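Local coordinates for ketol-acid reductoisomerase (NAD(+)) (uncultured archaeon GZfos26G2, PDB 4XDY), which catalyses the magnesium-dependent methyl migration and NADH-dependent reduction that turn (S)-2-acetolactate into (R)-2,3-dihydroxyisovalerate on the way to branched-chain amino acids, at residues G153-K158 and A181-C186; I130-K135 and E167-M172; M227-C232 and E324-F329. All coordinates share one frame; numbering follows the deposited sequence.

Contact 1: residues G153-K158 and A181-C186; sequences GLVAVK and AGILEC
Val155 O accepts two hydrogen bonds, one from Cys186 N at 3.0 Å and one from a water at 3.0 Å from the same O, and a CA-H...O contact from Glu185 besides. Cys186 N approaches 31° out of the carbonyl plane. The water also donates to Glu185 OE1, an oxygen further held by a salt bridge to Arg166 at the start of the helix that joins the two strands. The strands 153-157 and 183-185 run parallel, and Gly153 and Val155 each bond through both N and O to the residues flanking their partners Ile183 and Glu185. Beyond Cys186 the strands part. A second water then takes over, accepting from Val157 N and donating to Cys186 O at 2.6 Å.

One face carries Leu154 and Leu184, and Cys186 SG reaches the same Leu154. The leucines lie side by side, CD1 of Leu154 being 4.1 Å from CD1 of Leu184. Cys186 SG sits between its own N and carbonyl carbon (chi1 70°) and touches CB of Leu154 at 3.8 Å, with CG and CD2 close by. Met227 of the second subunit packs on all three residues. An alanine in place of Leu154 would keep CB against SG but would probably leave a gap where CG and CD2 lay and Leu184 CD1 without its neighbour.

On the other face Val155 CG2 meets Ile183 CG2 at 3.6 Å, and Ile183 CD1 lies 3.5 Å from Gly153 CA, where any CB would clash. This is the parallel pair of a beta-alpha-beta unit in the Rossmann domain: its direct hydrogen bonds are all backbone, while the side chains pack on the two faces and a water bridges the strands where they diverge.

Contact 2: residues I130-K135 and E167-M172; sequences IMVAPK and EVALAM
Apolar contact between Ile130 and Val132 on the strand and Val168, Ala169 and Met172 on the helix makes up this strand-helix layer. CD1 of Ile130 does most of the touching from its residue: it reaches Ala169 CB at 3.8 Å and Val168 CG1 at 4.1 Å, while the sulfur of Met172 stands a little farther off. CG1 of Ile130 is wedged between the backbone N and the carbonyl carbon (chi1 57°), and the next torsion carries CD1 on in an extended line to the helix. Val132 divides its two methyls between two partners. CG1 lies 3.9 Å from Ala169 CB, and CG2 lies 4.0 Å from Met172 CE, the two side chains crossing at about a right angle. Met172 is bent at its last torsion (chi3 74°), which brings CE round to that methyl.

One contact sets carbon against a polar atom: CG1 of Val132 comes within 3.4 Å of Ala169 O. It is close packing of a methyl on a helix carbonyl.

Hydrogen bonding stays within each layer. The helix closes on itself through Met172 N to Val168 O, 2.9 Å, whereas the strand spends its backbone on its sheet neighbours, Ile130 on Leu108 and Val132 on Phe110 to one side, Met131 on Ala156 and Ala133 on Leu154 to the other. Just beyond the strand, Lys135 NZ pairs with Glu191 and Glu194 and hydrogen-bonds Asp195, a magnesium ligand.

The axes of the two short segments run within 20° of parallel, 8.2 Å apart, a close spacing consistent with an alanine facing the strand. Such an apolar interface is common to Rossmann-type domains; with no direct hydrogen bond between these two segments, the contact rests on apolar burial and fit.

Contact 3: residues M227-C232 and E324-F329; sequences MAYFEC and EIRKLF
Two helices of the C-terminal knotted domain, 225-254 and 317-327, meet here through Tyr229 and Phe230 on the first, Ile325 and Arg326 near the end of the second, and Phe329 just beyond it. Arg326 NH1 donates to Tyr229 OH over 3.0 Å, with an N-H...O angle of 160°. The hydroxyl lies in the guanidinium plane, 3° out of it, so the donor is used straight on, although the phenol ring itself is turned 50° from that plane. Arg326 CD also lies 3.6 Å from Tyr229 OH.

Ile325 touches both aromatic rings of the long helix. Its CD1 presses on Tyr229 CD1 at 3.6 Å, the side chains sliding past each other in opposite directions, and the same methyl lies over one face of the Phe230 ring. The other branch, CG2, meets Phe230 CE1 at 3.5 Å.

In this all-helical part of the fold, helix 225-254 also carries Glu231, predicted to bind the second magnesium ion, directly after the packed pair. Phe230 and Phe329 meet edge against edge, CE1 to CE1 at 4.2 Å. One face of the Phe329 ring lies against its own chain, over Ile325 O and Arg326 CA. Phe149 of the second subunit meets the same ring edge-to-face, while Pro152 of that subunit packs on Phe230.

How the contacts relate
Contacts 1 and 2 involve the same sheet and one domain. Their centres lie 6 Å apart, strands 128-134 and 153-157 are antiparallel neighbours, and helix 165-175, which packs on the sheet in contact 2, is the connection between the two strands of contact 1; along the chain their segments alternate. Contact 3 comes later, in the C-terminal domain on the far side of the chain's centre, its centre about 38 Å from that of contact 1 and about 39 Å from that of contact 2. The dimer closes that distance: Met227 and Phe329 of one subunit pack against contact 1 of the other, consistent with active sites at the dimer interface, to which both subunits contribute.

Contact 1: residues G153-K158 and A181-C186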
ATOM      1  N   GLY A 153     -16.061  -7.174   5.144  1.00 18.79           N
ATOM      2  CA  GLY A 153     -17.241  -7.227   4.276  1.00 21.02           C
ATOM      3  C   GLY A 153     -18.460  -6.443   4.685  1.00 19.57           C
ATOM      4  O   GLY A 153     -18.621  -6.076   5.862  1.00 22.75           O
ATOM      5  N   LEU A 154     -19.314  -6.189   3.721  1.00 19.63           N
ATOM      6  CA  LEU A 154     -20.566  -5.473   3.897  1.00 19.81           C
ATOM      7  C   LEU A 154     -21.674  -6.429   3.488  1.00 22.48           C
ATOM      8  O   LEU A 154     -21.596  -7.116   2.411  1.00 20.22           O
ATOM      9  CB  LEU A 154     -20.622  -4.210   3.011  1.00 20.42           C
ATOM     10  CG  LEU A 154     -20.070  -2.943   3.671  1.00 21.43           C
ATOM     11  CD1 LEU A 154     -18.742  -3.025   4.310  1.00 24.43           C
ATOM     12  CD2 LEU A 154     -20.075  -1.782   2.651  1.00 23.37           C
ATOM     13  N   VAL A 155     -22.720  -6.515   4.331  1.00 20.96           N
ATOM     14  CA  VAL A 155     -23.816  -7.416   4.068  1.00 20.78           C
ATOM     15  C   VAL A 155     -25.127  -6.653   4.043  1.00 22.25           C
ATOM     16  O   VAL A 155     -25.441  -5.913   4.967  1.00 22.37           O
ATOM     17  CB  VAL A 155     -23.853  -8.559   5.100  1.00 22.87           C
ATOM     18  CG1 VAL A 155     -25.121  -9.396   4.957  1.00 24.96           C
ATOM     19  CG2 VAL A 155     -22.641  -9.415   4.988  1.00 24.68           C
ATOM     20  N   ALA A 156     -25.871  -6.784   2.956  1.00 21.35           N
ATOM     21  CA  ALA A 156     -27.128  -6.135   2.772  1.00 20.81           C
ATOM     22  C   ALA A 156     -28.238  -7.131   2.357  1.00 21.41           C
ATOM     23  O   ALA A 156     -27.961  -8.147   1.742  1.00 21.34           O
ATOM     24  CB  ALA A 156     -27.068  -5.050   1.757  1.00 20.42           C
ATOM     25  N   VAL A 157     -29.473  -6.760   2.679  1.00 22.95           N
ATOM     26  CA  VAL A 157     -30.665  -7.515   2.298  1.00 21.63           C
ATOM     27  C   VAL A 157     -31.673  -6.600   1.704  1.00 21.95           C
ATOM     28  O   VAL A 157     -32.133  -5.642   2.331  1.00 25.23           O
ATOM     29  CB  VAL A 157     -31.282  -8.279   3.522  1.00 23.01           C
ATOM     30  CG1 VAL A 157     -32.509  -9.041   3.033  1.00 22.53           C
ATOM     31  CG2 VAL A 157     -30.283  -9.190   4.142  1.00 26.84           C
ATOM     32  N   LYS A 158     -32.066  -6.877   0.475  1.00 20.55           N
ATOM     33  CA  LYS A 158     -33.003  -6.016  -0.227  1.00 21.46           C
ATOM     34  C   LYS A 158     -34.415  -6.658  -0.145  1.00 23.79           C
ATOM     35  O   LYS A 158     -35.367  -5.928  -0.101  1.00 23.36           O
ATOM     36  CB  LYS A 158     -32.630  -5.957  -1.697  1.00 23.93           C
ATOM     37  CG  LYS A 158     -33.601  -5.187  -2.617  1.00 26.53           C
ATOM     38  CD  LYS A 158     -33.461  -3.721  -2.233  1.00 33.76           C
ATOM     39  CE  LYS A 158     -34.128  -2.701  -3.117  1.00 40.76           C
ATOM     40  NZ  LYS A 158     -33.552  -1.435  -2.540  1.00 39.14           N
ATOM     41  N   ALA A 181     -12.088 -10.476   9.923  1.00 23.65           N
ATOM     42  CA  ALA A 181     -11.764  -9.055   9.874  1.00 25.24           C
ATOM     43  C   ALA A 181     -12.953  -8.236  10.369  1.00 23.01           C
ATOM     44  O   ALA A 181     -12.776  -7.244  11.090  1.00 25.99           O
ATOM     45  CB  ALA A 181     -11.422  -8.660   8.402  1.00 24.22           C
ATOM     46  N   GLY A 182     -14.151  -8.633   9.946  1.00 25.63           N
ATOM     47  CA  GLY A 182     -15.369  -7.986  10.389  1.00 27.13           C
ATOM     48  C   GLY A 182     -16.325  -7.664   9.291  1.00 26.33           C
ATOM     49  O   GLY A 182     -15.926  -7.355   8.149  1.00 22.20           O
ATOM     50  N   ILE A 183     -17.593  -7.744   9.635  1.00 21.61           N
ATOM     51  CA  ILE A 183     -18.729  -7.503   8.723  1.00 21.55           C
ATOM     52  C   ILE A 183     -19.556  -6.339   9.273  1.00 24.01           C
ATOM     53  O   ILE A 183     -19.841  -6.189  10.520  1.00 22.97           O
ATOM     54  CB  ILE A 183     -19.620  -8.790   8.621  1.00 23.25           C
ATOM     55  CG1 ILE A 183     -18.818  -9.892   7.974  1.00 27.85           C
ATOM     56  CG2 ILE A 183     -20.983  -8.588   8.031  1.00 24.81           C
ATOM     57  CD1 ILE A 183     -18.493  -9.646   6.549  1.00 28.57           C
ATOM     58  N   LEU A 184     -19.930  -5.461   8.368  1.00 20.20           N
ATOM     59  CA  LEU A 184     -20.877  -4.380   8.625  1.00 21.72           C
ATOM     60  C   LEU A 184     -22.138  -4.617   7.857  1.00 24.42           C
ATOM     61  O   LEU A 184     -22.113  -4.905   6.626  1.00 21.90           O
ATOM     62  CB  LEU A 184     -20.305  -3.025   8.145  1.00 23.39           C
ATOM     63  CG  LEU A 184     -18.929  -2.714   8.720  1.00 26.38           C
ATOM     64  CD1 LEU A 184     -18.477  -1.394   8.091  1.00 25.07           C
ATOM     65  CD2 LEU A 184     -18.990  -2.629  10.242  1.00 30.15           C
ATOM     66  N   GLU A 185     -23.286  -4.476   8.546  1.00 21.13           N
ATOM     67  CA  GLU A 185     -24.553  -4.464   7.846  1.00 21.53           C
ATOM     68  C   GLU A 185     -24.927  -3.150   7.316  1.00 22.07           C
ATOM     69  O   GLU A 185     -24.664  -2.093   7.977  1.00 25.00           O
ATOM     70  CB  GLU A 185     -25.659  -4.965   8.789  1.00 25.64           C
ATOM     71  CG  GLU A 185     -25.391  -6.367   9.288  1.00 24.30           C
ATOM     72  CD  GLU A 185     -26.638  -6.991   9.940  1.00 31.35           C
ATOM     73  OE1 GLU A 185     -27.551  -7.469   9.222  1.00 29.95           O
ATOM     74  OE2 GLU A 185     -26.695  -6.932  11.170  1.00 31.38           O
ATOM     75  N   CYS A 186     -25.536  -3.151   6.115  1.00 19.43           N
ATOM     76  CA  CYS A 186     -25.794  -1.894   5.419  1.00 20.25           C
ATOM     77  C   CYS A 186     -26.857  -2.135   4.377  1.00 21.76           C
ATOM     78  O   CYS A 186     -27.439  -3.245   4.295  1.00 23.10           O
ATOM     79  CB  CYS A 186     -24.501  -1.330   4.806  1.00 24.17           C
ATOM     80  SG  CYS A 186     -23.937  -2.353   3.394  1.00 24.59           S
TER
HETATM   81  O   HOH W   1     -27.670  -7.093   6.501  1.00 32.02           O
HETATM   82  O   HOH W   2     -29.786  -4.357   4.218  1.00 26.75           O

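Contact 2: residues I130-K135 and E167-M172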
ATOM      1  N   ILE A 130     -29.876 -10.589  -1.698  1.00 18.50           N
ATOM      2  CA  ILE A 130     -28.850 -10.365  -0.733  1.00 19.88           C
ATOM      3  C   ILE A 130     -27.552  -9.891  -1.388  1.00 19.72           C
ATOM      4  O   ILE A 130     -27.344 -10.108  -2.584  1.00 19.47           O
ATOM      5  CB  ILE A 130     -28.602 -11.580   0.153  1.00 20.73           C
ATOM      6  CG1 ILE A 130     -28.265 -12.773  -0.695  1.00 22.33           C
ATOM      7  CG2 ILE A 130     -29.889 -11.834   0.977  1.00 21.23           C
ATOM      8  CD1 ILE A 130     -27.740 -13.905   0.106  1.00 23.16           C
ATOM      9  N   MET A 131     -26.665  -9.360  -0.562  1.00 20.00           N
ATOM     10  CA  MET A 131     -25.339  -8.961  -1.008  1.00 19.97           C
ATOM     11  C   MET A 131     -24.321  -9.260   0.045  1.00 18.81           C
ATOM     12  O   MET A 131     -24.511  -8.939   1.248  1.00 19.08           O
ATOM     13  CB  MET A 131     -25.279  -7.439  -1.364  1.00 21.11           C
ATOM     14  CG  MET A 131     -23.834  -7.163  -1.603  1.00 23.47           C
ATOM     15  SD  MET A 131     -23.696  -5.670  -2.466  1.00 34.44           S
ATOM     16  CE  MET A 131     -24.103  -4.773  -1.303  1.00 13.38           C
ATOM     17  N   VAL A 132     -23.242  -9.917  -0.359  1.00 17.75           N
ATOM     18  CA  VAL A 132     -22.049 -10.096   0.444  1.00 17.71           C
ATOM     19  C   VAL A 132     -20.862  -9.445  -0.286  1.00 19.74           C
ATOM     20  O   VAL A 132     -20.358 -10.003  -1.292  1.00 20.01           O
ATOM     21  CB  VAL A 132     -21.810 -11.560   0.822  1.00 22.00           C
ATOM     22  CG1 VAL A 132     -23.039 -12.076   1.632  1.00 23.13           C
ATOM     23  CG2 VAL A 132     -21.643 -12.499  -0.417  1.00 20.90           C
ATOM     24  N   ALA A 133     -20.506  -8.251   0.149  1.00 17.07           N
ATOM     25  CA  ALA A 133     -19.534  -7.414  -0.594  1.00 17.79           C
ATOM     26  C   ALA A 133     -18.221  -7.346   0.100  1.00 16.81           C
ATOM     27  O   ALA A 133     -18.145  -6.702   1.149  1.00 18.57           O
ATOM     28  CB  ALA A 133     -20.094  -6.029  -0.781  1.00 20.78           C
ATOM     29  N   PRO A 134     -17.133  -7.995  -0.449  1.00 19.27           N
ATOM     30  CA  PRO A 134     -15.857  -7.953   0.243  1.00 18.57           C
ATOM     31  C   PRO A 134     -15.198  -6.620  -0.083  1.00 20.40           C
ATOM     32  O   PRO A 134     -15.211  -6.237  -1.240  1.00 19.74           O
ATOM     33  CB  PRO A 134     -15.066  -9.146  -0.368  1.00 21.99           C
ATOM     34  CG  PRO A 134     -15.656  -9.283  -1.738  1.00 21.75           C
ATOM     35  CD  PRO A 134     -17.035  -8.741  -1.718  1.00 19.31           C
ATOM     36  N   LYS A 135     -14.528  -6.001   0.897  1.00 18.19           N
ATOM     37  CA  LYS A 135     -13.776  -4.767   0.724  1.00 18.93           C
ATOM     38  C   LYS A 135     -12.329  -5.182   0.401  1.00 19.27           C
ATOM     39  O   LYS A 135     -11.370  -5.037   1.209  1.00 19.94           O
ATOM     40  CB  LYS A 135     -13.888  -3.892   2.008  1.00 20.40           C
ATOM     41  CG  LYS A 135     -15.300  -3.522   2.395  1.00 21.51           C
ATOM     42  CD  LYS A 135     -16.012  -2.613   1.404  1.00 19.78           C
ATOM     43  CE  LYS A 135     -16.896  -3.285   0.350  1.00 21.49           C
ATOM     44  NZ  LYS A 135     -17.568  -2.384  -0.696  1.00 19.99           N
ATOM     45  N   GLU A 167     -29.780 -14.434   7.342  1.00 23.07           N
ATOM     46  CA  GLU A 167     -29.052 -15.531   7.888  1.00 22.04           C
ATOM     47  C   GLU A 167     -28.100 -16.186   6.851  1.00 20.28           C
ATOM     48  O   GLU A 167     -26.962 -16.507   7.147  1.00 21.92           O
ATOM     49  CB  GLU A 167     -30.043 -16.619   8.412  1.00 24.73           C
ATOM     50  CG  GLU A 167     -29.297 -17.634   9.216  1.00 28.77           C
ATOM     51  CD  GLU A 167     -30.229 -18.724   9.815  1.00 34.08           C
ATOM     52  OE1 GLU A 167     -31.437 -18.697   9.525  1.00 34.60           O
ATOM     53  OE2 GLU A 167     -29.636 -19.613  10.450  1.00 39.79           O
ATOM     54  N   VAL A 168     -28.611 -16.367   5.647  1.00 21.48           N
ATOM     55  CA  VAL A 168     -27.850 -16.938   4.521  1.00 23.29           C
ATOM     56  C   VAL A 168     -26.685 -16.017   4.143  1.00 22.81           C
ATOM     57  O   VAL A 168     -25.557 -16.481   4.069  1.00 24.11           O
ATOM     58  CB  VAL A 168     -28.741 -17.160   3.316  1.00 23.48           C
ATOM     59  CG1 VAL A 168     -27.904 -17.540   2.090  1.00 24.39           C
ATOM     60  CG2 VAL A 168     -29.754 -18.248   3.670  1.00 24.62           C
ATOM     61  N   ALA A 169     -26.974 -14.737   4.003  1.00 24.51           N
ATOM     62  CA  ALA A 169     -25.903 -13.733   3.640  1.00 22.44           C
ATOM     63  C   ALA A 169     -24.818 -13.726   4.685  1.00 22.14           C
ATOM     64  O   ALA A 169     -23.634 -13.915   4.400  1.00 21.87           O
ATOM     65  CB  ALA A 169     -26.524 -12.362   3.371  1.00 23.08           C
ATOM     66  N   LEU A 170     -25.188 -13.635   5.983  1.00 23.38           N
ATOM     67  CA  LEU A 170     -24.162 -13.589   7.004  1.00 20.83           C
ATOM     68  C   LEU A 170     -23.358 -14.892   7.033  1.00 20.26           C
ATOM     69  O   LEU A 170     -22.139 -14.905   7.282  1.00 22.80           O
ATOM     70  CB  LEU A 170     -24.743 -13.254   8.405  1.00 22.61           C
ATOM     71  CG  LEU A 170     -25.320 -11.855   8.565  1.00 22.98           C
ATOM     72  CD1 LEU A 170     -26.069 -11.766   9.884  1.00 26.94           C
ATOM     73  CD2 LEU A 170     -24.253 -10.757   8.599  1.00 23.65           C
ATOM     74  N   ALA A 171     -24.081 -15.994   6.831  1.00 23.37           N
ATOM     75  CA  ALA A 171     -23.484 -17.316   6.925  1.00 23.95           C
ATOM     76  C   ALA A 171     -22.399 -17.424   5.856  1.00 26.13           C
ATOM     77  O   ALA A 171     -21.317 -17.939   6.103  1.00 24.23           O
ATOM     78  CB  ALA A 171     -24.516 -18.377   6.731  1.00 26.12           C
ATOM     79  N   MET A 172     -22.725 -16.914   4.675  1.00 25.65           N
ATOM     80  CA  MET A 172     -21.748 -16.928   3.555  1.00 24.20           C
ATOM     81  C   MET A 172     -20.455 -16.207   3.962  1.00 22.15           C
ATOM     82  O   MET A 172     -19.344 -16.697   3.704  1.00 23.07           O
ATOM     83  CB  MET A 172     -22.403 -16.335   2.297  1.00 24.11           C
ATOM     84  CG  MET A 172     -23.339 -17.226   1.582  1.00 23.67           C
ATOM     85  SD  MET A 172     -24.184 -16.409   0.249  1.00 25.62           S
ATOM     86  CE  MET A 172     -22.816 -16.305  -0.962  1.00 24.76           C
TER

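Contact 3: residues M227-C232 and E324-F329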
ATOM      1  N   MET A 227      14.773   5.495 -10.338  1.00 17.49           N
ATOM      2  CA  MET A 227      14.745   6.178  -9.016  1.00 17.10           C
ATOM      3  C   MET A 227      13.334   6.607  -8.629  1.00 17.68           C
ATOM      4  O   MET A 227      12.875   6.321  -7.543  1.00 16.64           O
ATOM      5  CB  MET A 227      15.753   7.297  -9.065  1.00 18.27           C
ATOM      6  CG  MET A 227      15.994   7.981  -7.719  1.00 20.25           C
ATOM      7  SD  MET A 227      17.129   9.368  -7.899  1.00 22.27           S
ATOM      8  CE  MET A 227      18.627   8.470  -8.313  1.00 21.45           C
ATOM      9  N   ALA A 228      12.608   7.227  -9.572  1.00 17.48           N
ATOM     10  CA  ALA A 228      11.232   7.598  -9.411  1.00 16.98           C
ATOM     11  C   ALA A 228      10.361   6.438  -9.151  1.00 17.61           C
ATOM     12  O   ALA A 228       9.485   6.476  -8.300  1.00 17.88           O
ATOM     13  CB  ALA A 228      10.750   8.400 -10.598  1.00 18.06           C
ATOM     14  N   TYR A 229      10.618   5.301  -9.808  1.00 15.01           N
ATOM     15  CA  TYR A 229       9.891   4.064  -9.458  1.00 16.16           C
ATOM     16  C   TYR A 229      10.059   3.519  -8.061  1.00 16.08           C
ATOM     17  O   TYR A 229       9.085   3.185  -7.411  1.00 15.99           O
ATOM     18  CB  TYR A 229      10.175   2.924 -10.525  1.00 15.13           C
ATOM     19  CG  TYR A 229       9.380   1.687 -10.188  1.00 14.66           C
ATOM     20  CD1 TYR A 229       9.898   0.652  -9.464  1.00 16.13           C
ATOM     21  CD2 TYR A 229       8.149   1.488 -10.745  1.00 15.47           C
ATOM     22  CE1 TYR A 229       9.134  -0.447  -9.092  1.00 15.24           C
ATOM     23  CE2 TYR A 229       7.394   0.409 -10.430  1.00 15.29           C
ATOM     24  CZ  TYR A 229       7.860  -0.546  -9.633  1.00 15.63           C
ATOM     25  OH  TYR A 229       7.051  -1.610  -9.352  1.00 18.26           O
ATOM     26  N   PHE A 230      11.299   3.424  -7.575  1.00 16.02           N
ATOM     27  CA  PHE A 230      11.546   2.886  -6.289  1.00 15.53           C
ATOM     28  C   PHE A 230      10.928   3.836  -5.226  1.00 15.76           C
ATOM     29  O   PHE A 230      10.368   3.400  -4.235  1.00 16.49           O
ATOM     30  CB  PHE A 230      13.008   2.790  -6.034  1.00 16.27           C
ATOM     31  CG  PHE A 230      13.710   1.610  -6.763  1.00 16.93           C
ATOM     32  CD1 PHE A 230      13.068   0.373  -6.894  1.00 18.90           C
ATOM     33  CD2 PHE A 230      14.959   1.743  -7.239  1.00 22.21           C
ATOM     34  CE1 PHE A 230      13.709  -0.737  -7.497  1.00 20.87           C
ATOM     35  CE2 PHE A 230      15.610   0.682  -7.885  1.00 18.27           C
ATOM     36  CZ  PHE A 230      14.972  -0.531  -7.984  1.00 19.43           C
ATOM     37  N   GLU A 231      11.082   5.124  -5.440  1.00 14.93           N
ATOM     38  CA  GLU A 231      10.568   6.129  -4.480  1.00 15.85           C
ATOM     39  C   GLU A 231       9.052   6.171  -4.465  1.00 16.98           C
ATOM     40  O   GLU A 231       8.481   6.293  -3.397  1.00 18.85           O
ATOM     41  CB  GLU A 231      11.089   7.511  -4.815  1.00 16.87           C
ATOM     42  CG  GLU A 231      10.686   8.600  -3.854  1.00 17.12           C
ATOM     43  CD  GLU A 231      11.336   8.497  -2.509  1.00 16.35           C
ATOM     44  OE1 GLU A 231      12.488   8.058  -2.388  1.00 17.38           O
ATOM     45  OE2 GLU A 231      10.688   8.826  -1.491  1.00 17.06           O
ATOM     46  N   CYS A 232       8.384   6.246  -5.624  1.00 16.37           N
ATOM     47  CA  CYS A 232       6.959   6.555  -5.685  1.00 16.94           C
ATOM     48  C   CYS A 232       6.061   5.325  -5.735  1.00 20.07           C
ATOM     49  O   CYS A 232       4.896   5.432  -5.450  1.00 19.01           O
ATOM     50  CB  CYS A 232       6.652   7.445  -6.885  1.00 19.69           C
ATOM     51  SG  CYS A 232       7.414   9.069  -6.905  1.00 20.02           S
ATOM     52  N   GLU A 324      10.437  -3.770 -16.083  1.00 20.73           N
ATOM     53  CA  GLU A 324      11.869  -4.098 -16.297  1.00 22.91           C
ATOM     54  C   GLU A 324      12.517  -4.289 -14.935  1.00 21.60           C
ATOM     55  O   GLU A 324      13.220  -5.272 -14.668  1.00 21.99           O
ATOM     56  CB  GLU A 324      12.593  -2.935 -17.035  1.00 28.11           C
ATOM     57  CG  GLU A 324      12.154  -2.620 -18.464  1.00 39.26           C
ATOM     58  CD  GLU A 324      12.890  -1.430 -19.166  1.00 51.37           C
ATOM     59  OE1 GLU A 324      13.265  -0.347 -18.562  1.00 45.37           O
ATOM     60  OE2 GLU A 324      13.067  -1.597 -20.407  1.00 53.43           O
ATOM     61  N   ILE A 325      12.193  -3.357 -13.993  1.00 19.03           N
ATOM     62  CA  ILE A 325      12.733  -3.485 -12.614  1.00 17.32           C
ATOM     63  C   ILE A 325      12.312  -4.748 -11.894  1.00 18.17           C
ATOM     64  O   ILE A 325      13.131  -5.457 -11.271  1.00 20.32           O
ATOM     65  CB  ILE A 325      12.367  -2.212 -11.779  1.00 18.65           C
ATOM     66  CG1 ILE A 325      13.091  -0.983 -12.299  1.00 19.12           C
ATOM     67  CG2 ILE A 325      12.588  -2.422 -10.295  1.00 19.75           C
ATOM     68  CD1 ILE A 325      12.704   0.344 -11.677  1.00 20.19           C
ATOM     69  N   ARG A 326      11.030  -5.048 -11.973  1.00 17.12           N
ATOM     70  CA  ARG A 326      10.447  -6.123 -11.200  1.00 18.10           C
ATOM     71  C   ARG A 326      10.957  -7.508 -11.773  1.00 18.93           C
ATOM     72  O   ARG A 326      11.241  -8.417 -11.003  1.00 19.96           O
ATOM     73  CB  ARG A 326       8.975  -6.118 -11.194  1.00 18.36           C
ATOM     74  CG  ARG A 326       8.339  -4.986 -10.369  1.00 17.96           C
ATOM     75  CD  ARG A 326       6.847  -5.124 -10.238  1.00 20.76           C
ATOM     76  NE  ARG A 326       6.127  -5.088 -11.520  1.00 19.58           N
ATOM     77  CZ  ARG A 326       5.766  -4.039 -12.234  1.00 19.55           C
ATOM     78  NH1 ARG A 326       5.842  -2.779 -11.799  1.00 18.12           N
ATOM     79  NH2 ARG A 326       5.194  -4.263 -13.410  1.00 20.43           N
ATOM     80  N   LYS A 327      11.162  -7.537 -13.081  1.00 20.16           N
ATOM     81  CA  LYS A 327      11.733  -8.754 -13.754  1.00 22.39           C
ATOM     82  C   LYS A 327      13.134  -9.085 -13.240  1.00 22.02           C
ATOM     83  O   LYS A 327      13.552 -10.235 -13.228  1.00 23.47           O
ATOM     84  CB  LYS A 327      11.759  -8.499 -15.271  1.00 26.10           C
ATOM     85  CG  LYS A 327      12.173  -9.706 -16.075  1.00 35.02           C
ATOM     86  CD  LYS A 327      12.341  -9.273 -17.520  1.00 44.14           C
ATOM     87  CE  LYS A 327      12.597 -10.457 -18.477  1.00 47.60           C
ATOM     88  NZ  LYS A 327      11.811 -10.230 -19.740  1.00 48.48           N
ATOM     89  N   LEU A 328      13.874  -8.071 -12.857  1.00 19.92           N
ATOM     90  CA  LEU A 328      15.249  -8.201 -12.345  1.00 22.15           C
ATOM     91  C   LEU A 328      15.365  -8.426 -10.866  1.00 22.27           C
ATOM     92  O   LEU A 328      16.476  -8.628 -10.351  1.00 23.65           O
ATOM     93  CB  LEU A 328      16.043  -6.976 -12.768  1.00 21.84           C
ATOM     94  CG  LEU A 328      16.203  -6.754 -14.272  1.00 26.96           C
ATOM     95  CD1 LEU A 328      16.726  -5.357 -14.602  1.00 27.33           C
ATOM     96  CD2 LEU A 328      17.185  -7.799 -14.870  1.00 32.01           C
ATOM     97  N   PHE A 329      14.262  -8.402 -10.116  1.00 20.53           N
ATOM     98  CA  PHE A 329      14.332  -8.837  -8.700  1.00 23.18           C
ATOM     99  C   PHE A 329      14.727 -10.296  -8.537  1.00 29.50           C
ATOM    100  O   PHE A 329      14.398 -11.119  -9.354  1.00 28.05           O
ATOM    101  CB  PHE A 329      12.961  -8.704  -8.025  1.00 22.20           C
ATOM    102  CG  PHE A 329      12.508  -7.283  -7.816  1.00 21.51           C
ATOM    103  CD1 PHE A 329      13.378  -6.212  -7.798  1.00 20.87           C
ATOM    104  CD2 PHE A 329      11.175  -7.040  -7.629  1.00 25.10           C
ATOM    105  CE1 PHE A 329      12.917  -4.892  -7.568  1.00 20.22           C
ATOM    106  CE2 PHE A 329      10.698  -5.738  -7.469  1.00 23.16           C
ATOM    107  CZ  PHE A 329      11.571  -4.680  -7.388  1.00 21.07           C
TER